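Local coordinates for protein probable chitinase (Chromobacterium violaceum, PDB 5JH8) that probably binds and hydrolyses chitin as a member of glycosyl hydrolase family 18, built on a TIM-barrel fold, at residues R249-A252 with G253-S256; T86-Q89 with S90-V93; G13-A16 with A17-Y21; L200-A203 with V204-P208; V279-K282 with A283-V286. All blocks are in the same frame, centred on the assembly; numbering follows the deposited sequence.

Contact 1 of 5, residues R249-A252 with G253-S256; sequences RYDA and GTHS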
loop_
_atom_site.group_PDB
_atom_site.type_symbol
_atom_site.label_atom_id
_atom_site.label_comp_id
_atom_site.label_asym_id
_atom_site.label_seq_id
_atom_site.Cartn_x
_atom_site.Cartn_y
_atom_site.Cartn_z
ATOM N N ARG A 249 17.868 -13.623 12.575
ATOM C CA ARG A 249 17.084 -13.937 13.762
ATOM C C ARG A 249 15.620 -13.667 13.450
ATOM O O ARG A 249 15.266 -12.579 12.971
ATOM C CB ARG A 249 17.498 -13.049 14.945
ATOM C CG ARG A 249 16.652 -13.233 16.240
ATOM C CD ARG A 249 17.144 -12.385 17.441
ATOM N NE ARG A 249 16.828 -10.958 17.323
ATOM C CZ ARG A 249 15.659 -10.413 17.661
ATOM N NH1 ARG A 249 14.675 -11.168 18.145
ATOM N NH2 ARG A 249 15.464 -9.106 17.512
ATOM N N TYR A 250 14.773 -14.656 13.695
ATOM C CA TYR A 250 13.337 -14.455 13.573
ATOM C C TYR A 250 12.798 -13.912 14.884
ATOM O O TYR A 250 12.906 -14.561 15.926
ATOM C CB TYR A 250 12.627 -15.750 13.214
ATOM C CG TYR A 250 11.204 -15.521 12.739
ATOM C CD1 TYR A 250 10.946 -15.021 11.470
ATOM C CD2 TYR A 250 10.118 -15.839 13.542
ATOM C CE1 TYR A 250 9.652 -14.851 11.017
ATOM C CE2 TYR A 250 8.816 -15.650 13.102
ATOM C CZ TYR A 250 8.583 -15.154 11.836
ATOM O OH TYR A 250 7.293 -14.985 11.353
ATOM N N ASP A 251 12.244 -12.717 14.835
ATOM C CA ASP A 251 11.628 -12.092 15.999
ATOM C C ASP A 251 10.178 -12.556 16.055
ATOM O O ASP A 251 9.325 -12.094 15.293
ATOM C CB ASP A 251 11.731 -10.578 15.908
ATOM C CG ASP A 251 11.330 -9.908 17.212
ATOM O OD1 ASP A 251 12.050 -10.085 18.225
ATOM O OD2 ASP A 251 10.287 -9.230 17.245
ATOM N N ALA A 252 9.899 -13.495 16.953
ATOM C CA ALA A 252 8.574 -14.100 16.986
ATOM C C ALA A 252 7.507 -13.116 17.436
ATOM O O ALA A 252 6.373 -13.186 16.955
ATOM C CB ALA A 252 8.590 -15.323 17.900
ATOM N N GLY A 253 7.849 -12.184 18.334
ATOM C CA GLY A 253 6.878 -11.229 18.838
ATOM C C GLY A 253 6.351 -10.278 17.788
ATOM O O GLY A 253 5.256 -9.734 17.952
ATOM N N THR A 254 7.111 -10.056 16.721
ATOM C CA THR A 254 6.686 -9.171 15.644
ATOM C C THR A 254 6.616 -9.877 14.298
ATOM O O THR A 254 6.380 -9.219 13.276
ATOM C CB THR A 254 7.631 -7.962 15.515
ATOM O OG1 THR A 254 8.906 -8.396 15.024
ATOM C CG2 THR A 254 7.788 -7.232 16.835
ATOM N N HIS A 255 6.853 -11.180 14.257
ATOM C CA HIS A 255 6.927 -11.934 13.010
ATOM C C HIS A 255 7.721 -11.175 11.956
ATOM O O HIS A 255 7.247 -10.871 10.864
ATOM C CB HIS A 255 5.548 -12.360 12.500
ATOM C CG HIS A 255 4.961 -13.467 13.298
ATOM N ND1 HIS A 255 5.406 -14.764 13.184
ATOM C CD2 HIS A 255 4.039 -13.461 14.289
ATOM C CE1 HIS A 255 4.739 -15.521 14.036
ATOM N NE2 HIS A 255 3.909 -14.756 14.721
ATOM N N SER A 256 8.973 -10.879 12.304
ATOM C CA SER A 256 9.859 -10.130 11.428
ATOM C C SER A 256 11.249 -10.733 11.503
ATOM O O SER A 256 11.639 -11.270 12.539
ATOM C CB SER A 256 9.863 -8.650 11.826
ATOM O OG SER A 256 8.553 -8.103 11.770
HETATM O O HOH W 1 10.210 -11.706 20.114
#
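Asp-251 and Thr-254 meet through side chains in the turn that joins two antiparallel strands, a compact example of a carboxylate organising a hairpin end. Thr-254 OG1 donates to Asp-251 OD2 at 2.7 Å, on the lone pair anti to the other oxygen. The second carboxylate oxygen, Asp-251 OD1, also works through its anti lone pair and takes NH1 of Arg-249 at 2.8 Å, an in-plane salt bridge that fixes the rotation of the carboxylate. A water spans the turn, accepting from Gly-253 N and donating weakly to Asp-251 OD1. In a second pair, Tyr-250 OH and His-255 ND1 lie 2.6 Å apart in a hydrogen bond at the imidazole edge; the rings meet at their edges, neither over the other's face, with planes at 66°.

Behind these groups, Asp-251 and Ser-256 form an antiparallel hydrogen-bonded pair: Asp-251 N reaches Ser-256 O at 2.8 Å, and Ser-256 N returns to Asp-251 O at 3.2 Å. His-255 and Ser-256 both face Asp-251, a G1 beta bulge. The hairpin joins strands 249-251 and 256-262; Trp-272 of strand 268-273 packs on Arg-249, Asp-251 and Ser-256, while helix 276-289 receives Tyr-250 and His-255.

Contact 2 of 5, residues T86-Q89 with S90-V93; sequences TSAQ and SQAV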
loop_
_atom_site.group_PDB
_atom_site.type_symbol
_atom_site.label_atom_id
_atom_site.label_comp_id
_atom_site.label_asym_id
_atom_site.label_seq_id
_atom_site.Cartn_x
_atom_site.Cartn_y
_atom_site.Cartn_z
ATOM N N THR A 86 -11.822 20.364 -1.645
ATOM C CA THR A 86 -12.633 21.553 -1.417
ATOM C C THR A 86 -12.963 22.226 -2.749
ATOM O O THR A 86 -13.938 21.861 -3.416
ATOM C CB THR A 86 -11.953 22.518 -0.426
ATOM O OG1 THR A 86 -10.695 22.953 -0.942
ATOM C CG2 THR A 86 -11.737 21.868 0.920
ATOM N N SER A 87 -12.129 23.181 -3.162
ATOM C CA SER A 87 -12.475 24.044 -4.288
ATOM C C SER A 87 -12.592 23.292 -5.604
ATOM O O SER A 87 -13.382 23.690 -6.469
ATOM C CB SER A 87 -11.445 25.170 -4.407
ATOM O OG SER A 87 -10.125 24.664 -4.521
ATOM N N ALA A 88 -11.814 22.229 -5.794
ATOM C CA ALA A 88 -11.813 21.479 -7.044
ATOM C C ALA A 88 -12.534 20.146 -6.910
ATOM O O ALA A 88 -12.351 19.257 -7.750
ATOM C CB ALA A 88 -10.391 21.270 -7.564
ATOM N N GLN A 89 -13.374 20.005 -5.883
ATOM C CA GLN A 89 -13.994 18.710 -5.640
ATOM C C GLN A 89 -14.866 18.277 -6.804
ATOM O O GLN A 89 -14.828 17.115 -7.208
ATOM C CB GLN A 89 -14.796 18.736 -4.347
ATOM C CG GLN A 89 -15.140 17.365 -3.829
ATOM C CD GLN A 89 -16.118 17.413 -2.676
ATOM O OE1 GLN A 89 -17.331 17.426 -2.880
ATOM N NE2 GLN A 89 -15.595 17.452 -1.451
ATOM N N SER A 90 -15.685 19.178 -7.346
ATOM C CA SER A 90 -16.618 18.730 -8.378
ATOM C C SER A 90 -15.874 18.296 -9.638
ATOM O O SER A 90 -16.274 17.338 -10.312
ATOM C CB SER A 90 -17.648 19.817 -8.690
ATOM O OG SER A 90 -17.016 21.014 -9.074
ATOM N N GLN A 91 -14.816 19.023 -9.990
ATOM C CA GLN A 91 -13.991 18.640 -11.125
ATOM C C GLN A 91 -13.287 17.319 -10.862
ATOM O O GLN A 91 -13.285 16.426 -11.714
ATOM C CB GLN A 91 -12.973 19.751 -11.398
ATOM C CG GLN A 91 -13.580 21.058 -11.852
ATOM C CD GLN A 91 -13.926 21.998 -10.717
ATOM O OE1 GLN A 91 -13.976 21.621 -9.551
ATOM N NE2 GLN A 91 -14.180 23.242 -11.067
ATOM N N ALA A 92 -12.679 17.178 -9.684
ATOM C CA ALA A 92 -11.925 15.971 -9.383
ATOM C C ALA A 92 -12.812 14.743 -9.405
ATOM O O ALA A 92 -12.406 13.707 -9.927
ATOM C CB ALA A 92 -11.252 16.105 -8.021
ATOM N N VAL A 93 -14.004 14.823 -8.810
ATOM C CA VAL A 93 -14.885 13.659 -8.752
ATOM C C VAL A 93 -15.291 13.252 -10.159
ATOM O O VAL A 93 -15.151 12.092 -10.557
ATOM C CB VAL A 93 -16.107 13.946 -7.865
ATOM C CG1 VAL A 93 -17.148 12.864 -8.035
ATOM C CG2 VAL A 93 -15.698 14.044 -6.411
HETATM O O HOH W 2 -15.854 21.982 -6.604
#
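Gln-89 touches Ser-90 and Val-93 just where a helix starts, and its side chain illustrates how a first-turn residue can serve two helices at once. Gln-89 CB lies 3.2 Å from Ser-90 N, the contact of adjoining residues. Gln-89 CG, set anti to the backbone N by chi1 of -164°, comes to 4.2 Å from Val-93 CG2, one turn further on. The chain then runs on extended, and CD carries the amide toward helix 120-135, where Phe-126 and Val-129 touch the side chain. At the tip, NE2 donates to His-125 ND1 and, weakly, to Ser-85 O, so NE2 is held chiefly by His-125 of helix 120-135.

The backbone enters the helix through a type I beta turn, Thr-86 to Gln-89, closed by Gln-89 N to Thr-86 O at 3.1 Å, and Ala-88 occupies the N-cap position. From there Ala-92 N donates to Ala-88 O and Val-93 N to Gln-89 O, each at 2.9 Å. The methyl CG2 of Val-93 sits 3.3 Å from that same Gln-89 oxygen, O.

A water completes the start of the helix: it accepts from Ser-90 N at 2.9 Å and donates to Ser-87 O at 3.0 Å. Chemically, the N-cap residue here is an alanine and brings no side-chain acceptor to the first turn. Solvent and the preceding turn do part of that work instead, with the water receiving the N-H of Ser-90 and the carbonyl of Thr-86 receiving that of Gln-89.

Contact 3 of 5, residues G13-A16 with A17-Y21; sequences GNYA and ALTRY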
loop_
_atom_site.group_PDB
_atom_site.type_symbol
_atom_site.label_atom_id
_atom_site.label_comp_id
_atom_site.label_asym_id
_atom_site.label_seq_id
_atom_site.Cartn_x
_atom_site.Cartn_y
_atom_site.Cartn_z
ATOM N N GLY A 13 11.283 -4.522 -13.428
ATOM C CA GLY A 13 10.711 -5.846 -13.337
ATOM C C GLY A 13 9.225 -5.867 -13.075
ATOM O O GLY A 13 8.650 -6.948 -12.897
ATOM N N ASN A 14 8.567 -4.708 -13.096
ATOM C CA ASN A 14 7.149 -4.645 -12.783
ATOM C C ASN A 14 6.309 -5.483 -13.739
ATOM O O ASN A 14 5.451 -6.258 -13.292
ATOM C CB ASN A 14 6.676 -3.184 -12.695
ATOM C CG ASN A 14 6.941 -2.339 -13.955
ATOM O OD1 ASN A 14 7.591 -2.747 -14.911
ATOM N ND2 ASN A 14 6.453 -1.104 -13.902
ATOM N N TYR A 15 6.517 -5.320 -15.048
ATOM C CA TYR A 15 5.687 -6.001 -16.034
ATOM C C TYR A 15 5.962 -7.502 -16.041
ATOM O O TYR A 15 5.039 -8.323 -16.171
ATOM C CB TYR A 15 5.890 -5.368 -17.429
ATOM C CG TYR A 15 4.898 -5.896 -18.438
ATOM C CD1 TYR A 15 3.636 -5.351 -18.541
ATOM C CD2 TYR A 15 5.207 -6.977 -19.248
ATOM C CE1 TYR A 15 2.701 -5.884 -19.409
ATOM C CE2 TYR A 15 4.280 -7.512 -20.116
ATOM C CZ TYR A 15 3.025 -6.961 -20.184
ATOM O OH TYR A 15 2.060 -7.477 -21.015
ATOM N N ALA A 16 7.229 -7.878 -15.901
ATOM C CA ALA A 16 7.569 -9.285 -15.801
ATOM C C ALA A 16 6.851 -9.930 -14.621
ATOM O O ALA A 16 6.360 -11.057 -14.732
ATOM C CB ALA A 16 9.077 -9.444 -15.651
ATOM N N ALA A 17 6.784 -9.232 -13.484
ATOM C CA ALA A 17 6.101 -9.762 -12.308
ATOM C C ALA A 17 4.583 -9.760 -12.484
ATOM O O ALA A 17 3.915 -10.710 -12.063
ATOM C CB ALA A 17 6.496 -8.959 -11.075
ATOM N N LEU A 18 4.027 -8.706 -13.078
ATOM C CA LEU A 18 2.593 -8.643 -13.357
ATOM C C LEU A 18 2.160 -9.886 -14.122
ATOM O O LEU A 18 1.159 -10.532 -13.804
ATOM C CB LEU A 18 2.292 -7.387 -14.201
ATOM C CG LEU A 18 0.824 -7.139 -14.508
ATOM C CD1 LEU A 18 0.096 -6.546 -13.318
ATOM C CD2 LEU A 18 0.707 -6.214 -15.709
ATOM N N THR A 19 2.909 -10.226 -15.175
ATOM C CA THR A 19 2.523 -11.354 -15.992
ATOM C C THR A 19 2.886 -12.673 -15.324
ATOM O O THR A 19 2.122 -13.635 -15.418
ATOM C CB THR A 19 3.099 -11.229 -17.410
ATOM O OG1 THR A 19 4.536 -11.196 -17.369
ATOM C CG2 THR A 19 2.586 -9.994 -18.124
ATOM N N ARG A 20 4.007 -12.744 -14.605
ATOM C CA ARG A 20 4.389 -14.005 -13.982
ATOM C C ARG A 20 3.420 -14.393 -12.874
ATOM O O ARG A 20 3.138 -15.579 -12.681
ATOM C CB ARG A 20 5.807 -13.924 -13.416
ATOM C CG ARG A 20 6.333 -15.257 -12.932
ATOM C CD ARG A 20 7.793 -15.168 -12.501
ATOM N NE ARG A 20 8.309 -16.443 -12.014
ATOM C CZ ARG A 20 8.847 -17.376 -12.787
ATOM N NH1 ARG A 20 8.947 -17.200 -14.095
ATOM N NH2 ARG A 20 9.310 -18.489 -12.239
ATOM N N TYR A 21 2.898 -13.413 -12.134
ATOM C CA TYR A 21 2.174 -13.682 -10.897
ATOM C C TYR A 21 0.665 -13.492 -11.033
ATOM O O TYR A 21 -0.051 -13.448 -10.031
ATOM C CB TYR A 21 2.779 -12.883 -9.735
ATOM C CG TYR A 21 4.218 -13.268 -9.499
ATOM C CD1 TYR A 21 4.560 -14.593 -9.244
ATOM C CD2 TYR A 21 5.244 -12.330 -9.538
ATOM C CE1 TYR A 21 5.861 -14.974 -9.057
ATOM C CE2 TYR A 21 6.551 -12.689 -9.333
ATOM C CZ TYR A 21 6.854 -14.015 -9.099
ATOM O OH TYR A 21 8.171 -14.342 -8.893
#
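Helix 14-20 is the first helix of the TIM barrel, in the beta-alpha-beta unit that leads from strand 3-8 to strand 27-35, and it shows how an aromatic ring can be packed by residues three and four places on. Gly-13 is the N-cap; at its phi of 79° a CB would press against the carbonyl O of the preceding residue. Its own carbonyl O accepts Ala-17 N at 3.0 Å; Leu-18 N to Asn-14 O follows at 2.8 Å.

A chi1 of -171° sends the Tyr-15 ring away from its own backbone N and alongside the next turn. Thr-19 lays its methyl CG2 over one ring face, a CH-pi contact 4.0 Å from the centroid and 29° off the normal. Leu-18 CD2 approaches CD1 of the Tyr-15 ring obliquely at 4.2 Å. Phe-55 of helix 50-58 also packs against Tyr-15, Leu-18 and Thr-19, tying the turn to the next helix in the chain, while Arg-20 forms a salt bridge with Asp-304.

Thr-19 thus divides its branches: the methyl goes to the ring and the hydroxyl turns back to the helix backbone, where Thr-19 OG1 lies 3.2 Å from both Tyr-15 O and Ala-16 O, either of which could take its one proton.

Contact 4 of 5, residues L200-A203 with V204-P208; sequences LDYA and VERVP. With EDO (1,2-ethanediol), chain C.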
loop_
_atom_site.group_PDB
_atom_site.type_symbol
_atom_site.label_atom_id
_atom_site.label_comp_id
_atom_site.label_asym_id
_atom_site.label_seq_id
_atom_site.Cartn_x
_atom_site.Cartn_y
_atom_site.Cartn_z
ATOM N N LEU A 200 -5.172 -3.256 12.781
ATOM C CA LEU A 200 -6.361 -3.931 12.266
ATOM C C LEU A 200 -7.481 -3.953 13.297
ATOM O O LEU A 200 -8.647 -3.776 12.939
ATOM C CB LEU A 200 -6.003 -5.334 11.799
ATOM C CG LEU A 200 -5.140 -5.389 10.530
ATOM C CD1 LEU A 200 -4.724 -6.825 10.275
ATOM C CD2 LEU A 200 -5.866 -4.837 9.322
ATOM N N ASP A 201 -7.154 -4.141 14.579
ATOM C CA ASP A 201 -8.178 -4.054 15.621
ATOM C C ASP A 201 -8.865 -2.699 15.548
ATOM O O ASP A 201 -10.092 -2.588 15.652
ATOM C CB ASP A 201 -7.531 -4.176 17.008
ATOM C CG ASP A 201 -7.036 -5.567 17.349
ATOM O OD1 ASP A 201 -7.313 -6.515 16.615
ATOM O OD2 ASP A 201 -6.396 -5.705 18.412
ATOM N N TYR A 202 -8.066 -1.642 15.426
ATOM C CA TYR A 202 -8.590 -0.289 15.352
ATOM C C TYR A 202 -9.479 -0.131 14.126
ATOM O O TYR A 202 -10.580 0.426 14.201
ATOM C CB TYR A 202 -7.400 0.680 15.314
ATOM C CG TYR A 202 -7.746 2.137 15.113
ATOM C CD1 TYR A 202 -8.072 2.945 16.179
ATOM C CD2 TYR A 202 -7.735 2.702 13.848
ATOM C CE1 TYR A 202 -8.396 4.264 15.984
ATOM C CE2 TYR A 202 -8.065 4.024 13.640
ATOM C CZ TYR A 202 -8.379 4.800 14.713
ATOM O OH TYR A 202 -8.713 6.116 14.496
ATOM N N ALA A 203 -9.009 -0.630 12.977
ATOM C CA ALA A 203 -9.742 -0.478 11.723
ATOM C C ALA A 203 -11.073 -1.220 11.750
ATOM O O ALA A 203 -12.090 -0.655 11.344
ATOM C CB ALA A 203 -8.882 -0.948 10.553
ATOM N N VAL A 204 -11.086 -2.483 12.206
ATOM C CA VAL A 204 -12.306 -3.291 12.098
ATOM C C VAL A 204 -13.345 -2.899 13.136
ATOM O O VAL A 204 -14.531 -3.218 12.975
ATOM C CB VAL A 204 -12.061 -4.812 12.084
ATOM C CG1 VAL A 204 -11.078 -5.206 10.989
ATOM C CG2 VAL A 204 -11.586 -5.307 13.427
ATOM N N GLU A 205 -12.947 -2.204 14.195
ATOM C CA GLU A 205 -13.941 -1.626 15.079
ATOM C C GLU A 205 -14.709 -0.511 14.380
ATOM O O GLU A 205 -15.890 -0.281 14.675
ATOM C CB GLU A 205 -13.252 -1.076 16.328
ATOM C CG GLU A 205 -14.214 -0.440 17.316
ATOM C CD GLU A 205 -13.523 -0.015 18.602
ATOM O OE1 GLU A 205 -12.676 -0.774 19.105
ATOM O OE2 GLU A 205 -13.823 1.083 19.123
ATOM N N ARG A 206 -14.054 0.184 13.447
ATOM C CA ARG A 206 -14.575 1.389 12.830
ATOM C C ARG A 206 -15.132 1.175 11.437
ATOM O O ARG A 206 -15.914 2.016 10.964
ATOM C CB ARG A 206 -13.464 2.445 12.789
ATOM C CG ARG A 206 -13.210 3.039 14.172
ATOM C CD ARG A 206 -11.841 3.667 14.341
ATOM N NE ARG A 206 -11.662 4.143 15.711
ATOM C CZ ARG A 206 -11.348 3.372 16.745
ATOM N NH1 ARG A 206 -11.159 2.071 16.593
ATOM N NH2 ARG A 206 -11.216 3.920 17.948
ATOM N N VAL A 207 -14.779 0.062 10.802
ATOM C CA VAL A 207 -15.068 -0.231 9.406
ATOM C C VAL A 207 -15.444 -1.701 9.321
ATOM O O VAL A 207 -14.775 -2.526 9.944
ATOM C CB VAL A 207 -13.841 0.029 8.522
ATOM C CG1 VAL A 207 -14.182 -0.241 7.072
ATOM C CG2 VAL A 207 -13.364 1.441 8.710
ATOM N N PRO A 208 -16.467 -2.090 8.562
ATOM C CA PRO A 208 -16.732 -3.520 8.404
ATOM C C PRO A 208 -15.477 -4.217 7.905
ATOM O O PRO A 208 -14.835 -3.769 6.954
ATOM C CB PRO A 208 -17.853 -3.558 7.364
ATOM C CG PRO A 208 -18.521 -2.236 7.489
ATOM C CD PRO A 208 -17.416 -1.272 7.790
HETATM C C1 EDO C . -12.314 8.095 16.761
HETATM O O1 EDO C . -11.672 6.818 16.873
HETATM C C2 EDO C . -13.441 8.024 15.739
HETATM O O2 EDO C . -13.386 6.771 15.049
#
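A stacked tyrosine-arginine pair spaced i to i+4 lies on helix 193-206, which belongs to the beta-alpha-beta unit between strands 172-176 and 212-222 of the barrel. The guanidinium of Arg-206 lies flat on the ring of Tyr-202, with centres 3.8 Å apart and planes only 17° from parallel. Tyr-202 CE1 stands over the middle of the guanidinium, 3.2 Å from Arg-206 CZ, a tight approach. Arg-206 CD extends the same cover, resting over the ring face as a CH-pi contact.

Bonds at the guanidinium edge fix its rotation over the ring. Arg-206 NH1 donates to Tyr-202 O at 3.0 Å, in the carbonyl plane and on a lone pair, so one residue supplies both the ring beneath and the acceptor beside it. Tyr-202 CG is anti to the backbone N (chi1 175°), which lays the ring alongside the following turn. Along another edge, Arg-206 NE and NH2 both reach O1 of an ethanediol molecule, probably from the crystallisation liquor, NE at 2.9 Å. The diol is also hydrogen-bonded to Glu-153 OE2, which is hydrogen-bonded to Tyr-202 OH as well.

In the backbone Val-204 N bonds to Leu-200 O at 2.9 Å, whereas Ala-203 O takes Arg-206 N at 3.0 Å and, weakly, Val-207 N. Leu-200, Ala-203 and Val-207 pack on Ile-212 of strand 212-222; Leu-163 of helix 163-169 covers Tyr-202 and Ala-203, and Leu-200 and Val-204 reach Tyr-289 of helix 276-289.

Contact 5 of 5, residues V279-K282 with A283-V286; sequences VALK and ASLV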
loop_
_atom_site.group_PDB
_atom_site.type_symbol
_atom_site.label_atom_id
_atom_site.label_comp_id
_atom_site.label_asym_id
_atom_site.label_seq_id
_atom_site.Cartn_x
_atom_site.Cartn_y
_atom_site.Cartn_z
ATOM N N VAL A 279 5.321 -13.546 5.953
ATOM C CA VAL A 279 4.344 -13.189 4.932
ATOM C C VAL A 279 3.095 -14.056 5.061
ATOM O O VAL A 279 1.969 -13.556 4.976
ATOM C CB VAL A 279 4.982 -13.251 3.529
ATOM C CG1 VAL A 279 3.906 -13.183 2.435
ATOM C CG2 VAL A 279 5.983 -12.123 3.390
ATOM N N ALA A 280 3.270 -15.368 5.244
ATOM C CA ALA A 280 2.115 -16.242 5.408
ATOM C C ALA A 280 1.318 -15.857 6.645
ATOM O O ALA A 280 0.088 -15.800 6.598
ATOM C CB ALA A 280 2.548 -17.709 5.476
ATOM N N LEU A 281 2.002 -15.551 7.753
ATOM C CA LEU A 281 1.299 -15.137 8.966
ATOM C C LEU A 281 0.472 -13.885 8.689
ATOM O O LEU A 281 -0.712 -13.799 9.049
ATOM C CB LEU A 281 2.305 -14.920 10.110
ATOM C CG LEU A 281 1.791 -14.528 11.504
ATOM C CD1 LEU A 281 1.449 -13.068 11.613
ATOM C CD2 LEU A 281 0.595 -15.365 11.915
ATOM N N LYS A 282 1.088 -12.891 8.057
ATOM C CA LYS A 282 0.388 -11.629 7.818
ATOM C C LYS A 282 -0.769 -11.809 6.833
ATOM O O LYS A 282 -1.822 -11.191 7.019
ATOM C CB LYS A 282 1.396 -10.555 7.425
ATOM C CG LYS A 282 2.293 -10.243 8.627
ATOM C CD LYS A 282 3.634 -9.592 8.311
ATOM C CE LYS A 282 4.517 -9.673 9.561
ATOM N NZ LYS A 282 5.837 -9.032 9.355
ATOM N N ALA A 283 -0.625 -12.689 5.839
ATOM C CA ALA A 283 -1.742 -12.991 4.950
ATOM C C ALA A 283 -2.852 -13.746 5.671
ATOM O O ALA A 283 -4.042 -13.570 5.366
ATOM C CB ALA A 283 -1.239 -13.743 3.726
ATOM N N SER A 284 -2.483 -14.592 6.639
ATOM C CA SER A 284 -3.480 -15.362 7.380
ATOM C C SER A 284 -4.374 -14.468 8.216
ATOM O O SER A 284 -5.448 -14.905 8.645
ATOM C CB SER A 284 -2.795 -16.401 8.270
ATOM O OG SER A 284 -2.321 -15.868 9.497
ATOM N N LEU A 285 -3.941 -13.239 8.491
ATOM C CA LEU A 285 -4.791 -12.308 9.227
ATOM C C LEU A 285 -6.069 -11.976 8.467
ATOM O O LEU A 285 -7.037 -11.544 9.093
ATOM C CB LEU A 285 -4.038 -11.034 9.606
ATOM C CG LEU A 285 -2.843 -11.278 10.525
ATOM C CD1 LEU A 285 -2.176 -9.961 10.855
ATOM C CD2 LEU A 285 -3.188 -12.007 11.803
ATOM N N VAL A 286 -6.099 -12.164 7.146
ATOM C CA VAL A 286 -7.351 -12.013 6.408
ATOM C C VAL A 286 -8.420 -12.914 7.014
ATOM O O VAL A 286 -9.534 -12.476 7.291
ATOM C CB VAL A 286 -7.125 -12.332 4.927
ATOM C CG1 VAL A 286 -8.462 -12.416 4.180
ATOM C CG2 VAL A 286 -6.222 -11.284 4.287
#
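With chi1 at 82°, the hydroxyl of Ser-284 stands between its own backbone N and carbonyl carbon, and this turns OG back along the helix to the carbonyl of Leu-281. Leu-281 has CG anti to the backbone N (chi1 -178°), which brings its CD2 methyl to 3.8 Å from Ser-284 OG. The pair is a worked case of a serine bonding to the carbonyl three residues before it: Ser-284 OG donates to Leu-281 O at 2.7 Å, approaching at a C=O...donor angle of 125° and tilted a little from the carbonyl plane.

The backbone changes character around this bond. Ala-283 N to Val-279 O, at 2.9 Å, and Ser-284 N to Ala-280 O, at 2.8 Å, keep the alpha-helical spacing. Leu-285 N then divides its hydrogen between Leu-281 O, where the bond is weak, and Lys-282 O at 3.3 Å, and Val-286 N bonds to Ala-283 O at 3.1 Å. The helix therefore shifts locally toward 3-10 spacing. Leu-285 leans over the same two carbonyls, its CG 3.6 Å from Leu-281 O.

Lys-282 points another way, its chain extended beyond CG, and its ammonium forms a salt bridge with Glu-274 and hydrogen bonds with Ala-191 O and His-255 O. Its own carbonyl receives Asn-214 ND2 in addition to Leu-285 N.

The chemistry implies compensation: where the i to i+4 bond to Leu-281 O weakens, the serine hydroxyl supplies a short replacement, and the charge of the buried Lys-282 is probably balanced by the Glu-274 carboxylate, with two carbonyls as further partners.

Overall arrangement
All five contacts are local turns of one TIM-barrel chain, met along the sequence in the order 3, 2, 4, 1, 5. Contact 5 links two of the others: it touches contact 1 through Lys-282 NZ and His-255 O, 2.8 Å apart, and contact 4 through Leu-200 CD1 and Leu-285 CD1 at 4.1 Å. Contacts 1 and 2 lie on opposite sides of the chain's centre, their own centres about 45 Å apart, and contact 3 stands about 22 Å from contact 5, centre to centre. The ligand pockets are some way off: Asn-14 of contact 3 is about 12 Å from the bound histidine, and Lys-282 about 14 Å from the selenium-containing ligand, each measured from the side chain.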